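Local coordinates for DUF6844 domain-containing protein (Francisella tularensis subsp. tularensis, PDB 4QVR) that is of unknown function but probably carries a signal sequence and is exported, and belongs to a family defined by the DUF6844 domain, at residues Ala151-Phe156 / Gly246-Leu251; Asp116-Ala121 / Val270-Asp275; Ala145-Gln150 / Thr408-Tyr413; Met236-Leu241 / Met380-Ser385; Leu251-Thr256 / Tyr316-Gly321. All coordinates share one frame; numbering follows the deposited sequence. Where two conformers were deposited one is given.

In the fold
Contact 1 lies at the middle of the set, its centre about 9 Å from that of contact 2, 10 Å from contact 3, 13 Å from contact 4 and 14 Å from contact 5. Helix 134-159 serves contacts 1 and 3. The three-stranded sheet 117-126, 264-273, 251-261 carries contact 2 and one side of contact 5, whose other side is strand 318-322 of the four-stranded sheet. Along the chain, contacts 1, 4 and 5 all close inside the loop spanned by contact 3, whereas contact 2 alternates with contacts 3, 4 and 5. Two sheets, central helix and outer helices are thus tied into one body by chain-distant segments.

Contact 1: Ala151-Phe156 / Gly246-Leu251; sequences AEYISF and GNLSGL
Tyr-153 points its ring from helix 134-159 into the linker 246-251, with its 3-10 turn, where Asn-247 meets it at the ring edge and Leu-251 lies over one face. With CG anti to the backbone N (chi1 167°), the ring leaves the helix toward the linker and the phenol ends beside the Asn-247 side chain. The two side chains run nearly perpendicular to each other. Asn-247 CB lies in the ring plane, 3.2 Å from Tyr-153 OH, and the amide is turned 44° against the ring. Asn-247 ND2 donates to Tyr-153 OH at 3.0 Å through a somewhat bent bond, the N-H to acceptor angle being 147°. The other end of the amide is also held, since Asn-247 OD1 bonds to Lys-278 NZ, which probably sets the rotation of the amide.

Leu-251 comes antiparallel alongside the tyrosine side chain. Its CD1 sits 4.0 Å from Tyr-153 CG, over the ring, and its CD2 packs against the root of the side chain, 3.8 Å from Tyr-153 CB. The next residue, Ile-154, crosses Leu-248 at about a right angle, and its CD1 rests against both methyls, 4.1 Å from Leu-248 CD1 and from Leu-248 CD2. The polar bond therefore lies at one end of an otherwise apolar interface.

The ring of Tyr-153 also meets Tyr-117 edge-to-face and lies at a small angle to that of Tyr-273. The contact thereby seats the link between helix 224-246 and strand 251-261 against helix 134-159, with helix 402-415 touching Ile-154 and Ala-151.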
# COMPACT_ATOMS: atom_id res chain seq x y z
N ALA A 151 4.20 -6.18 3.09
CA ALA A 151 4.78 -7.45 3.50
C ALA A 151 5.95 -7.24 4.44
O ALA A 151 6.14 -8.01 5.40
CB ALA A 151 5.19 -8.26 2.26
N GLU A 152 6.72 -6.18 4.21
CA GLU A 152 7.86 -5.85 5.08
C GLU A 152 7.41 -5.39 6.46
O GLU A 152 8.06 -5.71 7.46
CB GLU A 152 8.79 -4.85 4.39
CG GLU A 152 9.47 -5.53 3.20
CD GLU A 152 10.46 -4.66 2.47
OE1 GLU A 152 10.49 -3.43 2.70
OE2 GLU A 152 11.21 -5.22 1.63
N TYR A 153 6.31 -4.65 6.51
CA TYR A 153 5.72 -4.24 7.77
C TYR A 153 5.29 -5.48 8.56
O TYR A 153 5.61 -5.61 9.71
CB TYR A 153 4.52 -3.30 7.56
CG TYR A 153 3.72 -3.11 8.82
CD1 TYR A 153 4.18 -2.31 9.85
CD2 TYR A 153 2.50 -3.73 8.98
CE1 TYR A 153 3.45 -2.16 11.03
CE2 TYR A 153 1.77 -3.58 10.15
CZ TYR A 153 2.25 -2.80 11.17
OH TYR A 153 1.51 -2.67 12.33
N ILE A 154 4.59 -6.41 7.92
CA ILE A 154 4.16 -7.63 8.60
C ILE A 154 5.35 -8.44 9.12
O ILE A 154 5.35 -8.91 10.27
CB ILE A 154 3.27 -8.49 7.68
CG1 ILE A 154 1.94 -7.74 7.46
CG2 ILE A 154 2.98 -9.85 8.32
CD1 ILE A 154 1.08 -8.34 6.38
N SER A 155 6.37 -8.56 8.30
CA SER A 155 7.58 -9.27 8.64
C SER A 155 8.25 -8.64 9.87
O SER A 155 8.73 -9.31 10.76
CB SER A 155 8.53 -9.24 7.44
OG SER A 155 9.70 -10.01 7.68
N PHE A 156 8.26 -7.32 9.89
CA PHE A 156 8.82 -6.55 10.99
C PHE A 156 7.98 -6.79 12.25
O PHE A 156 8.52 -7.02 13.32
CB PHE A 156 8.83 -5.08 10.59
CG PHE A 156 9.44 -4.20 11.61
CD1 PHE A 156 8.71 -3.82 12.73
CD2 PHE A 156 10.75 -3.76 11.46
CE1 PHE A 156 9.28 -3.01 13.70
CE2 PHE A 156 11.32 -2.95 12.43
CZ PHE A 156 10.59 -2.58 13.55
N GLY A 246 -3.85 -7.96 10.73
CA GLY A 246 -4.91 -7.13 11.31
C GLY A 246 -4.56 -5.62 11.29
O GLY A 246 -5.43 -4.78 11.13
N ASN A 247 -3.28 -5.30 11.45
CA ASN A 247 -2.84 -3.91 11.45
C ASN A 247 -2.71 -3.25 10.09
O ASN A 247 -2.43 -2.05 10.02
CB ASN A 247 -1.47 -3.82 12.12
CG ASN A 247 -1.50 -4.18 13.58
OD1 ASN A 247 -2.56 -4.43 14.13
ND2 ASN A 247 -0.34 -4.20 14.21
N LEU A 248 -2.86 -4.00 9.00
CA LEU A 248 -2.71 -3.41 7.67
C LEU A 248 -3.59 -2.23 7.45
O LEU A 248 -3.24 -1.33 6.73
CB LEU A 248 -2.97 -4.41 6.54
CG LEU A 248 -1.85 -5.38 6.25
CD1 LEU A 248 -2.23 -6.24 5.05
CD2 LEU A 248 -0.56 -4.62 6.01
N SER A 249 -4.75 -2.26 8.06
CA SER A 249 -5.70 -1.18 7.94
C SER A 249 -5.14 0.12 8.51
O SER A 249 -5.70 1.18 8.25
CB SER A 249 -7.01 -1.58 8.62
OG SER A 249 -6.75 -2.07 9.92
N GLY A 250 -4.05 0.05 9.28
CA GLY A 250 -3.39 1.25 9.84
C GLY A 250 -2.13 1.63 9.05
O GLY A 250 -1.54 2.68 9.26
N LEU A 251 -1.72 0.77 8.13
CA LEU A 251 -0.52 1.04 7.31
C LEU A 251 -0.99 1.85 6.10
O LEU A 251 -1.68 1.35 5.24
CB LEU A 251 0.16 -0.24 6.88
CG LEU A 251 1.53 -0.02 6.23
CD1 LEU A 251 2.54 0.44 7.27
CD2 LEU A 251 2.01 -1.29 5.60

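Contact 2: Asp116-Ala121 / Val270-Asp275; sequences DYVGSA and VVIYSD
Gly-119 O receives the N-H of Val-271 (O to N 2.9 Å) and is also approached by Val-270 CA at 3.4 Å, a CA-H...O contact beside the conventional bond. The same pair closes its ring the other way, with Gly-119 N donating to Val-271 O at 3.0 Å and 169°, nearly straight. On both flanks of this hydrogen-bonded pair lie non-hydrogen-bonded ones, Val-118 with Ile-272 and Ser-120 with Val-270, whose side chains project from one face of the sheet. There Val-118 CG1 meets Val-270 CG1 at 4.2 Å. Toward the end of the ladder Tyr-273 N donates to Tyr-117 O.

The opposite face bears Tyr-117, Val-271 and Tyr-273. The two tyrosines touch at their roots, CB of Tyr-117 to CB of Tyr-273 3.9 Å, while the edge of the Tyr-117 ring is met by Val-271 CG2. The lack of a side chain at Gly-119 lets the phenol of Tyr-117 lie along this face.

Where the strands run out, water takes over. One water donates to Asp-116 OD2 (2.6 Å) and to Asp-275 OD2, standing between two carboxylates whose like charges it probably screens. A second links Asp-116 OD2 to Asp-275 N. Tyr-273 OH donates to Asp-275 OD1 at 2.9 Å, arriving from above the carboxylate plane. Just before, Ser-274 acts as N-cap of helix 275-285 through Ile-277 N.

This is an antiparallel ladder within a three-stranded sheet, strand 264-273 running centrally between 117-126 and 251-261, with helices 94-108 and 134-159 on its two faces.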
# COMPACT_ATOMS: atom_id res chain seq x y z
N ASP A 116 5.08 5.49 14.64
CA ASP A 116 5.75 4.33 15.25
C ASP A 116 6.44 3.46 14.23
O ASP A 116 7.37 2.72 14.55
CB ASP A 116 4.78 3.45 16.04
CG ASP A 116 4.16 4.17 17.24
OD1 ASP A 116 4.75 5.14 17.78
OD2 ASP A 116 3.08 3.70 17.65
N TYR A 117 5.99 3.51 12.99
CA TYR A 117 6.64 2.73 11.94
C TYR A 117 6.61 3.52 10.64
O TYR A 117 5.58 4.09 10.27
CB TYR A 117 5.94 1.37 11.75
CG TYR A 117 6.49 0.54 10.60
CD1 TYR A 117 6.05 0.76 9.31
CD2 TYR A 117 7.46 -0.41 10.81
CE1 TYR A 117 6.56 0.04 8.24
CE2 TYR A 117 7.97 -1.15 9.75
CZ TYR A 117 7.52 -0.92 8.48
OH TYR A 117 8.01 -1.65 7.44
N VAL A 118 7.75 3.55 9.96
CA VAL A 118 7.87 4.18 8.65
C VAL A 118 8.62 3.21 7.78
O VAL A 118 9.68 2.71 8.15
CB VAL A 118 8.63 5.52 8.71
CG1 VAL A 118 8.68 6.18 7.33
CG2 VAL A 118 7.97 6.47 9.68
N GLY A 119 8.09 2.97 6.59
CA GLY A 119 8.70 2.05 5.67
C GLY A 119 8.72 2.60 4.26
O GLY A 119 8.02 3.55 3.91
N SER A 120 9.56 2.01 3.44
CA SER A 120 9.60 2.39 2.05
C SER A 120 9.86 1.14 1.17
O SER A 120 10.48 0.16 1.63
CB SER A 120 10.65 3.48 1.84
OG SER A 120 11.93 3.03 2.18
N ALA A 121 9.34 1.15 -0.05
CA ALA A 121 9.51 0.04 -1.00
C ALA A 121 9.40 0.52 -2.43
O ALA A 121 8.81 1.53 -2.73
CB ALA A 121 8.50 -1.07 -0.77
N VAL A 270 6.28 5.48 0.31
CA VAL A 270 6.63 5.65 1.70
C VAL A 270 5.32 5.41 2.43
O VAL A 270 4.32 6.05 2.10
CB VAL A 270 7.14 7.09 1.98
CG1 VAL A 270 7.31 7.33 3.49
CG2 VAL A 270 8.46 7.34 1.30
N VAL A 271 5.33 4.50 3.39
CA VAL A 271 4.15 4.21 4.21
C VAL A 271 4.42 4.50 5.71
O VAL A 271 5.57 4.49 6.16
CB VAL A 271 3.65 2.75 4.06
CG1 VAL A 271 3.21 2.42 2.62
CG2 VAL A 271 4.69 1.73 4.55
N ILE A 272 3.35 4.79 6.46
CA ILE A 272 3.44 5.01 7.89
C ILE A 272 2.36 4.15 8.53
O ILE A 272 1.37 3.86 7.89
CB ILE A 272 3.13 6.46 8.30
CG1 ILE A 272 1.66 6.76 7.97
CG2 ILE A 272 4.12 7.39 7.66
CD1 ILE A 272 1.20 8.14 8.29
N TYR A 273 2.56 3.75 9.78
CA TYR A 273 1.56 3.01 10.52
C TYR A 273 0.95 3.92 11.56
O TYR A 273 1.67 4.64 12.24
CB TYR A 273 2.13 1.79 11.25
CG TYR A 273 1.04 1.13 12.07
CD1 TYR A 273 0.11 0.31 11.47
CD2 TYR A 273 0.91 1.36 13.44
CE1 TYR A 273 -0.91 -0.29 12.20
CE2 TYR A 273 -0.10 0.75 14.18
CZ TYR A 273 -1.02 -0.07 13.54
OH TYR A 273 -2.05 -0.66 14.24
N SER A 274 -0.37 3.84 11.72
CA SER A 274 -1.07 4.64 12.72
C SER A 274 -2.20 3.87 13.39
O SER A 274 -3.13 3.46 12.71
CB SER A 274 -1.66 5.91 12.09
OG SER A 274 -2.65 6.50 12.95
N ASP A 275 -2.11 3.67 14.70
CA ASP A 275 -3.21 3.04 15.46
C ASP A 275 -4.49 3.81 15.27
O ASP A 275 -5.54 3.23 15.09
CB ASP A 275 -2.92 2.99 16.97
CG ASP A 275 -2.08 1.80 17.37
OD1 ASP A 275 -2.32 0.68 16.84
OD2 ASP A 275 -1.20 1.97 18.25
O HOH W 1 0.29 4.28 16.21
O HOH W 2 1.59 1.69 17.10

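Contact 3: Ala145-Gln150 / Thr408-Tyr413; sequences ALIKAQ and TLSTYY
Helices 134-159 and 402-415 pack against each other here, their local axes 10.4 Å apart with N-to-C directions 125° from parallel. The joint rests on Ile-147 and Gln-150 from one helix and Leu-409, Ser-410 and Tyr-413 from the other.

Tyr-413 OH donates to Gln-150 OE1 at 2.8 Å. The two side chains come at each other from opposite directions, and the amide oxygen lies in the plane of the ring at its edge, although the amide itself is turned 44° from that plane. The hydroxyl is tilted from the carbonyl plane and comes in from the flank of the C=O. A water completes a small cycle, accepting from Gln-150 NE2 (3.1 Å) and donating to Tyr-413 OH (3.0 Å). The extended Gln-150 chain carries its amide to this point, its CB packing on Leu-409 CD2 at 3.9 Å.

Next to the polar pair, Ile-147 slides past the tyrosine in the opposite direction. Its CD1 lies at the ring edge, 3.9 Å from Tyr-413 CD2, and also reaches Ser-410 CA at 4.0 Å. Leu-248 touches both Gln-150 and Tyr-413.

This is helix-helix packing in a mixed alpha-beta fold with antiparallel sheets, a mainly apolar interface with one tyrosine-glutamine bond.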
# COMPACT_ATOMS: atom_id res chain seq x y z
N ALA A 145 5.21 -2.27 -5.37
CA ALA A 145 5.81 -1.51 -4.30
C ALA A 145 4.90 -1.56 -3.05
O ALA A 145 5.35 -1.84 -1.92
CB ALA A 145 5.96 -0.06 -4.74
N LEU A 146 3.63 -1.26 -3.23
CA LEU A 146 2.70 -1.27 -2.05
C LEU A 146 2.69 -2.60 -1.34
O LEU A 146 2.80 -2.66 -0.12
CB LEU A 146 1.29 -1.00 -2.50
CG LEU A 146 0.22 -0.99 -1.41
CD1 LEU A 146 0.48 0.11 -0.39
CD2 LEU A 146 -1.14 -0.79 -2.07
N ILE A 147 2.55 -3.67 -2.11
CA ILE A 147 2.49 -5.02 -1.54
C ILE A 147 3.78 -5.38 -0.85
O ILE A 147 3.78 -6.08 0.17
CB ILE A 147 2.14 -6.08 -2.63
CG1 ILE A 147 0.63 -6.06 -2.90
CG2 ILE A 147 2.55 -7.46 -2.19
CD1 ILE A 147 0.20 -6.99 -4.02
N LYS A 148 4.88 -4.91 -1.40
CA LYS A 148 6.19 -5.15 -0.80
C LYS A 148 6.29 -4.40 0.53
O LYS A 148 6.77 -4.93 1.53
CB LYS A 148 7.25 -4.72 -1.76
CG LYS A 148 8.67 -5.08 -1.38
CD LYS A 148 9.54 -4.80 -2.60
CE LYS A 148 10.95 -5.32 -2.43
NZ LYS A 148 11.63 -4.68 -1.29
N ALA A 149 5.81 -3.17 0.55
CA ALA A 149 5.83 -2.39 1.77
C ALA A 149 4.95 -3.06 2.81
O ALA A 149 5.34 -3.17 3.96
CB ALA A 149 5.37 -0.96 1.52
N GLN A 150 3.78 -3.53 2.40
CA GLN A 150 2.89 -4.20 3.35
C GLN A 150 3.51 -5.45 3.93
O GLN A 150 3.40 -5.73 5.14
CB GLN A 150 1.58 -4.59 2.71
CG GLN A 150 0.70 -3.38 2.44
CD GLN A 150 -0.58 -3.71 1.68
OE1 GLN A 150 -0.75 -4.78 1.12
NE2 GLN A 150 -1.46 -2.74 1.62
N THR A 408 1.67 -14.59 -0.92
CA THR A 408 0.42 -14.94 -0.25
C THR A 408 -0.55 -13.76 -0.24
O THR A 408 -1.72 -13.91 -0.44
CB THR A 408 0.69 -15.32 1.21
OG1 THR A 408 1.74 -16.29 1.26
CG2 THR A 408 -0.54 -15.88 1.86
N LEU A 409 -0.02 -12.58 -0.03
CA LEU A 409 -0.83 -11.37 0.02
C LEU A 409 -1.28 -11.01 -1.40
O LEU A 409 -2.45 -10.65 -1.63
CB LEU A 409 0.01 -10.28 0.67
CG LEU A 409 -0.60 -9.01 1.20
CD1 LEU A 409 -1.74 -9.27 2.17
CD2 LEU A 409 0.54 -8.26 1.88
N SER A 410 -0.36 -11.11 -2.34
CA SER A 410 -0.67 -10.87 -3.74
C SER A 410 -1.78 -11.83 -4.22
O SER A 410 -2.66 -11.46 -5.00
CB SER A 410 0.57 -11.07 -4.59
OG SER A 410 0.24 -10.97 -5.96
N THR A 411 -1.72 -13.06 -3.73
CA THR A 411 -2.71 -14.06 -4.10
C THR A 411 -4.07 -13.62 -3.58
O THR A 411 -5.05 -13.59 -4.33
CB THR A 411 -2.33 -15.45 -3.53
OG1 THR A 411 -1.09 -15.88 -4.10
CG2 THR A 411 -3.40 -16.49 -3.82
N TYR A 412 -4.10 -13.25 -2.29
CA TYR A 412 -5.33 -12.81 -1.62
C TYR A 412 -5.98 -11.63 -2.31
O TYR A 412 -7.20 -11.59 -2.39
CB TYR A 412 -5.04 -12.47 -0.17
CG TYR A 412 -6.16 -11.77 0.57
CD1 TYR A 412 -7.23 -12.49 1.11
CD2 TYR A 412 -6.14 -10.39 0.75
CE1 TYR A 412 -8.25 -11.85 1.80
CE2 TYR A 412 -7.15 -9.73 1.44
CZ TYR A 412 -8.20 -10.46 1.97
OH TYR A 412 -9.22 -9.81 2.64
N TYR A 413 -5.20 -10.67 -2.78
CA TYR A 413 -5.82 -9.54 -3.45
C TYR A 413 -6.43 -9.95 -4.79
O TYR A 413 -7.54 -9.54 -5.11
CB TYR A 413 -4.86 -8.35 -3.63
CG TYR A 413 -4.47 -7.63 -2.35
CD1 TYR A 413 -5.44 -7.12 -1.50
CD2 TYR A 413 -3.13 -7.40 -2.03
CE1 TYR A 413 -5.08 -6.45 -0.33
CE2 TYR A 413 -2.77 -6.72 -0.88
CZ TYR A 413 -3.74 -6.25 -0.03
OH TYR A 413 -3.39 -5.58 1.12
O HOH W 3 -4.38 -2.76 0.67

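Contact 4: Met236-Leu241 / Met380-Ser385; sequences MTIKSL and MSEDIS
Leu-241 lies against Ser-381 at the point where the helices come nearest, its CB 3.0 Å from Ser-381 OG and 3.5 Å from Ser-381 CB, the latter tighter than usual carbon packing. The small serine permits this: the CA atoms of the pair are 5.5 Å apart, and the local axes of helices 224-246 and 374-385 pass at 9.0 Å, their directions 132° from parallel. The hydroxyl of Ser-381 is turned to its own helix, bonding to Ala-377 O, so what it offers Leu-241 is its carbon and oxygen bulk.

Ile-238 fills the next position. Both of its side-chain torsions are near -60° and bend the chain so that CD1 reaches helix 374-385, where it comes 3.3 Å from Ser-385 OG and 3.5 Å from Ser-381 O; CD1 also touches Glu-382 CA. Ser-385 has a partner for that hydroxyl: OG donates to Ser-381 O at 3.1 Å. Ser-385 N reaches the same oxygen from the other face of its plane, so this carbonyl is gripped twice by one residue. Thr-237 CG2 touches Ser-385 OG at 3.7 Å, while Thr-237 OG1 is bonded to Ser-233 O. Further along, Leu-241 CD1 approaches Ile-384 CG2 loosely. Phe-245 lies beside Ser-381 and Ile-384.

No hydrogen bond spans the two segments. Ser-381 and Ser-385 both turn their hydroxyls to carbonyls of their own helix, Ala-377 O and Ser-381 O. Aliphatic carbons rest on these already bonded oxygens, so the partly buried joint depends on close fit rather than on polar pairing.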
# COMPACT_ATOMS: atom_id res chain seq x y z
N MSE A 236 2.98 -18.91 18.58
CA MSE A 236 3.50 -17.53 18.63
C MSE A 236 3.63 -17.03 17.21
O MSE A 236 3.29 -15.89 16.92
CB MSE A 236 4.82 -17.40 19.38
CG MSE A 236 4.68 -17.66 20.89
SE MSE A 236 3.13 -16.74 21.72
CE MSE A 236 2.01 -18.32 22.13
N THR A 237 4.10 -17.88 16.30
CA THR A 237 4.22 -17.48 14.88
C THR A 237 2.88 -17.09 14.28
O THR A 237 2.80 -16.11 13.54
CB THR A 237 4.84 -18.60 14.02
OG1 THR A 237 6.18 -18.84 14.43
CG2 THR A 237 4.88 -18.23 12.57
N ILE A 238 1.82 -17.84 14.59
CA ILE A 238 0.48 -17.52 14.07
C ILE A 238 -0.02 -16.21 14.70
O ILE A 238 -0.59 -15.35 14.01
CB ILE A 238 -0.56 -18.63 14.34
CG1 ILE A 238 -0.16 -19.97 13.70
CG2 ILE A 238 -1.92 -18.22 13.83
CD1 ILE A 238 -0.05 -19.95 12.19
N LYS A 239 0.19 -16.09 16.01
CA LYS A 239 -0.20 -14.91 16.77
C LYS A 239 0.44 -13.66 16.13
O LYS A 239 -0.25 -12.72 15.80
CB LYS A 239 0.23 -15.08 18.23
CG LYS A 239 -0.17 -13.95 19.16
CD LYS A 239 0.22 -14.28 20.61
CE LYS A 239 -0.22 -13.19 21.58
NZ LYS A 239 0.39 -11.86 21.28
N SER A 240 1.75 -13.70 15.92
CA SER A 240 2.49 -12.61 15.27
C SER A 240 1.91 -12.16 13.95
O SER A 240 1.74 -10.97 13.72
CB SER A 240 3.92 -13.06 14.98
OG SER A 240 4.69 -13.02 16.15
N LEU A 241 1.65 -13.12 13.07
CA LEU A 241 1.13 -12.85 11.75
C LEU A 241 -0.27 -12.30 11.76
O LEU A 241 -0.60 -11.42 10.96
CB LEU A 241 1.18 -14.11 10.91
CG LEU A 241 2.60 -14.54 10.53
CD1 LEU A 241 2.63 -15.92 9.87
CD2 LEU A 241 3.21 -13.47 9.63
N MSE A 380 -4.85 -16.69 6.57
CA MSE A 380 -3.64 -16.35 5.83
C MSE A 380 -2.41 -16.67 6.62
O MSE A 380 -1.39 -17.08 6.05
CB MSE A 380 -3.58 -14.87 5.52
CG MSE A 380 -4.48 -14.50 4.35
SE MSE A 380 -3.86 -12.73 3.80
CE MSE A 380 -2.38 -13.42 2.72
N SER A 381 -2.45 -16.44 7.93
CA SER A 381 -1.30 -16.74 8.78
C SER A 381 -1.08 -18.26 8.87
O SER A 381 0.05 -18.73 8.92
CB SER A 381 -1.51 -16.17 10.18
OG SER A 381 -1.69 -14.78 10.13
N GLU A 382 -2.17 -19.02 8.91
CA GLU A 382 -2.07 -20.49 8.97
C GLU A 382 -1.53 -21.02 7.64
O GLU A 382 -0.62 -21.85 7.60
CB GLU A 382 -3.43 -21.11 9.26
CG GLU A 382 -3.94 -20.81 10.66
CD GLU A 382 -5.37 -21.25 10.87
OE1 GLU A 382 -6.10 -21.46 9.88
OE2 GLU A 382 -5.79 -21.37 12.05
N ASP A 383 -2.08 -20.48 6.56
CA ASP A 383 -1.74 -20.88 5.20
C ASP A 383 -0.26 -20.60 4.89
O ASP A 383 0.35 -21.31 4.10
CB ASP A 383 -2.66 -20.14 4.21
CG ASP A 383 -3.04 -20.98 3.01
OD1 ASP A 383 -3.17 -22.22 3.16
OD2 ASP A 383 -3.27 -20.40 1.93
N ILE A 384 0.31 -19.57 5.52
CA ILE A 384 1.73 -19.23 5.32
C ILE A 384 2.69 -20.10 6.13
O ILE A 384 3.72 -20.51 5.61
CB ILE A 384 2.01 -17.74 5.65
CG1 ILE A 384 1.45 -16.84 4.55
CG2 ILE A 384 3.50 -17.47 5.76
CD1 ILE A 384 1.62 -15.37 4.84
N SER A 385 2.35 -20.36 7.39
CA SER A 385 3.20 -21.17 8.28
C SER A 385 3.50 -22.62 7.85
O SER A 385 4.39 -23.26 8.42
CB SER A 385 2.59 -21.20 9.68
OG SER A 385 2.57 -19.90 10.23

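Contact 5: Leu251-Thr256 / Tyr316-Gly321; sequences LLPIKT and YGIRVG
Arg-319 leaves strand 318-322 pointing away from segment 251-256, then turns back to it: its chain bends at chi2 (-68°) and brings the guanidinium alongside Pro-253 to Thr-256. The flat group lies with Thr-256 OG1 and two waters at its edge and Lys-255 N over one face. NH1 donates to Ile-318 O at 2.8 Å and to Tyr-316 O at 2.9 Å. NH2 makes a weak, bent bond to Thr-256 OG1 (3.1 Å).

Thr-256 keeps that oxygen between its backbone N and carbonyl carbon (chi1 48°), where it accepts the N-H of Tyr-316 at 3.0 Å; it also bonds to Gly-314 O. A water held between Arg-319 NH2 and Thr-256 N accepts from both, and another joins Pro-253 O to Val-320 N.

Away from the polar group, Leu-252 CD1 packs on Val-320 CG2 at 3.5 Å and on Ile-318 CD1 at 3.8 Å. Pro-253 CG rests 3.4 Å from Ile-318 O.

Outermost strand 318-322 of the four-stranded sheet thus crosses strand 251-261 of the three-stranded one at 97°, joined by Arg-319 with its waters, the Tyr-316 N bond and Leu-252's apolar patch. Carbonyl oxygens and waters probably offset the buried positive charge.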
# COMPACT_ATOMS: atom_id res chain seq x y z
N LEU A 251 -1.72 0.77 8.13
CA LEU A 251 -0.52 1.04 7.31
C LEU A 251 -0.99 1.85 6.10
O LEU A 251 -1.68 1.35 5.24
CB LEU A 251 0.16 -0.24 6.88
CG LEU A 251 1.53 -0.02 6.23
CD1 LEU A 251 2.54 0.44 7.27
CD2 LEU A 251 2.01 -1.29 5.60
N LEU A 252 -0.62 3.11 6.05
CA LEU A 252 -1.12 4.01 5.02
C LEU A 252 -0.02 4.63 4.15
O LEU A 252 1.03 5.01 4.67
CB LEU A 252 -1.80 5.13 5.79
CG LEU A 252 -2.73 6.11 5.14
CD1 LEU A 252 -4.04 5.39 4.83
CD2 LEU A 252 -2.97 7.25 6.11
N PRO A 253 -0.24 4.74 2.82
CA PRO A 253 0.78 5.41 2.01
C PRO A 253 0.70 6.89 2.25
O PRO A 253 -0.41 7.42 2.45
CB PRO A 253 0.37 5.13 0.55
CG PRO A 253 -0.86 4.30 0.59
CD PRO A 253 -1.17 3.92 2.02
N ILE A 254 1.83 7.58 2.26
CA ILE A 254 1.76 9.03 2.44
C ILE A 254 2.41 9.82 1.35
O ILE A 254 2.09 10.99 1.18
CB ILE A 254 2.25 9.48 3.83
CG1 ILE A 254 3.67 9.04 4.08
CG2 ILE A 254 1.30 8.95 4.91
CD1 ILE A 254 4.21 9.62 5.36
N LYS A 255 3.28 9.17 0.57
CA LYS A 255 3.95 9.80 -0.52
C LYS A 255 4.43 8.74 -1.50
O LYS A 255 4.90 7.67 -1.10
CB LYS A 255 5.19 10.51 0.04
CG LYS A 255 5.97 11.35 -0.97
CD LYS A 255 5.20 12.62 -1.30
CE LYS A 255 5.78 13.31 -2.51
NZ LYS A 255 4.92 14.44 -2.92
N THR A 256 4.28 9.00 -2.80
CA THR A 256 4.78 8.11 -3.83
C THR A 256 5.65 8.93 -4.74
O THR A 256 5.50 10.14 -4.78
CB THR A 256 3.68 7.47 -4.65
OG1 THR A 256 2.75 8.47 -5.07
CG2 THR A 256 2.94 6.44 -3.83
N TYR A 316 0.29 8.02 -6.80
CA TYR A 316 -0.31 6.71 -6.95
C TYR A 316 -0.93 6.26 -5.61
O TYR A 316 -0.52 6.73 -4.51
CB TYR A 316 0.77 5.73 -7.39
CG TYR A 316 1.14 5.88 -8.84
CD1 TYR A 316 2.03 6.85 -9.25
CD2 TYR A 316 0.57 5.07 -9.81
CE1 TYR A 316 2.35 7.00 -10.59
CE2 TYR A 316 0.88 5.23 -11.15
CZ TYR A 316 1.77 6.21 -11.53
OH TYR A 316 2.09 6.38 -12.85
N GLY A 317 -1.90 5.36 -5.69
CA GLY A 317 -2.51 4.81 -4.49
C GLY A 317 -3.60 5.65 -3.89
O GLY A 317 -4.22 6.46 -4.58
N ILE A 318 -3.83 5.42 -2.60
CA ILE A 318 -4.85 6.14 -1.85
C ILE A 318 -4.20 6.99 -0.76
O ILE A 318 -3.04 6.78 -0.39
CB ILE A 318 -5.87 5.17 -1.22
CG1 ILE A 318 -5.28 4.38 -0.04
CG2 ILE A 318 -6.37 4.20 -2.26
CD1 ILE A 318 -5.23 5.17 1.24
N ARG A 319 -4.95 7.98 -0.29
CA ARG A 319 -4.51 8.86 0.79
C ARG A 319 -5.69 9.14 1.67
O ARG A 319 -6.82 9.14 1.21
CB ARG A 319 -4.01 10.22 0.28
CG ARG A 319 -2.83 10.21 -0.67
CD ARG A 319 -1.52 9.77 -0.01
NE ARG A 319 -0.49 9.84 -1.02
CZ ARG A 319 -0.23 8.89 -1.89
NH1 ARG A 319 -0.85 7.71 -1.85
NH2 ARG A 319 0.71 9.10 -2.80
N VAL A 320 -5.43 9.41 2.94
CA VAL A 320 -6.48 9.79 3.83
C VAL A 320 -6.28 11.25 4.15
O VAL A 320 -5.17 11.68 4.43
CB VAL A 320 -6.50 8.99 5.14
CG1 VAL A 320 -7.53 9.55 6.10
CG2 VAL A 320 -6.82 7.53 4.85
N GLY A 321 -7.37 12.00 4.09
CA GLY A 321 -7.35 13.40 4.42
C GLY A 321 -8.55 13.72 5.29
O GLY A 321 -9.37 12.83 5.58
O HOH W 4 -2.31 9.13 3.31
O HOH W 5 1.20 12.37 -1.17
O HOH W 6 2.46 11.30 -3.58